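Local structure of DNA-3-methyladenine glycosidase (Bacillus halodurans, 2H56) at residues A[150-155]-A[164-169]. The protein belongs to the HhH-GPD superfamily of base excision DNA repair proteins, a largely helical fold built around a helix-hairpin-helix motif. Numbering follows the deposited sequence.
Sequences TAEMFM and VLSVGD
Glu152 reaches from its helix to Ser166, whose OG donates a hydrogen bond to Glu152 OE1 at 2.7 Å. The hydroxyl comes from above the carboxylate, 43° out of its plane. Ser166 OG stands anti to its own backbone N (chi1 -176°), while the Glu152 chain is extended beyond CG and puts the carboxylate beside it. Two waters tie this buried carboxylate to the type I turn of Ser166 to Asp169: water 1 links OE1 to Gly168 N, water 2 links OE2 to Val167 N. Gln148 NE2 also bonds OE2, so each carboxylate oxygen accepts at least two hydrogen bonds.

The two methyls of Val164 divide between residues about one helical turn apart. CG1 lies 3.9 Å from Glu152 CB, against the aliphatic root of the acid; CG2 meets Met155, a selenomethionine, 3.8 Å from both CB and CE, the chain bent at chi3 (55°).

Asp169 is the N-cap of helix 170-180, its OD2 accepting from Leu172 N and Trp210 NE1. Helices 133-141 and 148-157 and their connecting turn match the family's helix-hairpin-helix motif; the contact joins its second helix to the loop entering helix 170-180, with helix 133-141 beside Met155 and helices 187-195 and 202-219 against Leu165.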
loop_
_atom_site.group_PDB
_atom_site.type_symbol
_atom_site.label_atom_id
_atom_site.label_comp_id
_atom_site.label_asym_id
_atom_site.label_seq_id
_atom_site.Cartn_x
_atom_site.Cartn_y
_atom_site.Cartn_z
ATOM N N THR A 150 6.537 -0.697 3.668
ATOM C CA THR A 150 5.629 0.234 4.327
ATOM C C THR A 150 5.545 1.504 3.501
ATOM O O THR A 150 4.456 2.003 3.255
ATOM C CB THR A 150 6.098 0.588 5.736
ATOM O OG1 THR A 150 6.430 -0.612 6.425
ATOM C CG2 THR A 150 5.019 1.292 6.530
ATOM N N ALA A 151 6.694 2.029 3.071
ATOM C CA ALA A 151 6.692 3.251 2.276
ATOM C C ALA A 151 5.927 2.996 1.005
ATOM O O ALA A 151 5.175 3.854 0.549
ATOM C CB ALA A 151 8.098 3.701 1.933
ATOM N N GLU A 152 6.124 1.819 0.416
ATOM C CA GLU A 152 5.502 1.550 -0.859
ATOM C C GLU A 152 3.980 1.490 -0.737
ATOM O O GLU A 152 3.281 2.164 -1.502
ATOM C CB GLU A 152 6.087 0.302 -1.499
ATOM C CG GLU A 152 7.437 0.599 -2.133
ATOM C CD GLU A 152 8.257 -0.644 -2.460
ATOM O OE1 GLU A 152 8.029 -1.722 -1.817
ATOM O OE2 GLU A 152 9.146 -0.517 -3.364
HETATM N N MSE A 153 3.481 0.753 0.259
HETATM C CA MSE A 153 2.025 0.669 0.500
HETATM C C MSE A 153 1.415 2.038 0.810
HETATM O O MSE A 153 0.253 2.349 0.379
HETATM C CB MSE A 153 1.706 -0.261 1.656
HETATM C CG MSE A 153 2.190 -1.631 1.464
HETATM SE SE MSE A 153 1.282 -2.495 0.007
HETATM C CE MSE A 153 -0.490 -2.904 0.945
ATOM N N PHE A 154 2.201 2.840 1.532
ATOM C CA PHE A 154 1.806 4.193 1.854
ATOM C C PHE A 154 1.685 5.040 0.614
ATOM O O PHE A 154 0.742 5.831 0.514
ATOM C CB PHE A 154 2.809 4.845 2.795
ATOM C CG PHE A 154 2.447 6.240 3.179
ATOM C CD1 PHE A 154 1.450 6.475 4.137
ATOM C CD2 PHE A 154 3.103 7.321 2.607
ATOM C CE1 PHE A 154 1.087 7.778 4.484
ATOM C CE2 PHE A 154 2.757 8.625 2.961
ATOM C CZ PHE A 154 1.748 8.854 3.898
HETATM N N MSE A 155 2.621 4.893 -0.328
HETATM C CA MSE A 155 2.591 5.702 -1.521
HETATM C C MSE A 155 1.341 5.347 -2.329
HETATM O O MSE A 155 0.842 6.160 -3.140
HETATM C CB MSE A 155 3.819 5.455 -2.409
HETATM C CG MSE A 155 5.149 5.877 -1.854
HETATM SE SE MSE A 155 6.576 5.851 -3.192
HETATM C CE MSE A 155 5.739 7.011 -4.563
ATOM N N VAL A 164 4.187 2.721 -8.557
ATOM C CA VAL A 164 4.795 2.000 -7.451
ATOM C C VAL A 164 4.657 0.494 -7.735
ATOM O O VAL A 164 3.608 0.027 -8.147
ATOM C CB VAL A 164 4.043 2.362 -6.139
ATOM C CG1 VAL A 164 4.602 1.591 -4.921
ATOM C CG2 VAL A 164 4.059 3.895 -5.893
ATOM N N LEU A 165 5.719 -0.259 -7.542
ATOM C CA LEU A 165 5.685 -1.704 -7.677
ATOM C C LEU A 165 6.379 -2.329 -6.444
ATOM O O LEU A 165 7.612 -2.316 -6.365
ATOM C CB LEU A 165 6.433 -2.063 -8.945
ATOM C CG LEU A 165 6.570 -3.514 -9.408
ATOM C CD1 LEU A 165 5.259 -4.076 -9.957
ATOM C CD2 LEU A 165 7.658 -3.575 -10.489
ATOM N N SER A 166 5.631 -2.837 -5.461
ATOM C CA SER A 166 6.310 -3.359 -4.294
ATOM C C SER A 166 6.823 -4.776 -4.533
ATOM O O SER A 166 6.127 -5.778 -4.322
ATOM C CB SER A 166 5.462 -3.320 -3.044
ATOM O OG SER A 166 6.262 -3.773 -1.963
ATOM N N VAL A 167 8.077 -4.858 -4.936
ATOM C CA VAL A 167 8.656 -6.157 -5.256
ATOM C C VAL A 167 8.602 -7.128 -4.086
ATOM O O VAL A 167 8.516 -8.335 -4.294
ATOM C CB VAL A 167 10.070 -5.985 -5.789
ATOM C CG1 VAL A 167 10.857 -7.254 -5.664
ATOM C CG2 VAL A 167 9.959 -5.521 -7.240
ATOM N N GLY A 168 8.596 -6.607 -2.862
ATOM C CA GLY A 168 8.643 -7.472 -1.675
ATOM C C GLY A 168 7.298 -7.959 -1.190
ATOM O O GLY A 168 7.237 -8.694 -0.245
ATOM N N ASP A 169 6.212 -7.534 -1.810
ATOM C CA ASP A 169 4.886 -7.957 -1.373
ATOM C C ASP A 169 4.589 -9.421 -1.748
ATOM O O ASP A 169 4.434 -9.784 -2.908
ATOM C CB ASP A 169 3.807 -7.032 -1.952
ATOM C CG ASP A 169 2.431 -7.261 -1.312
ATOM O OD1 ASP A 169 2.133 -6.711 -0.227
ATOM O OD2 ASP A 169 1.626 -7.998 -1.908
HETATM O O HOH W 1 9.442 -4.049 -1.552
HETATM O O HOH W 2 9.921 -2.626 -4.579
#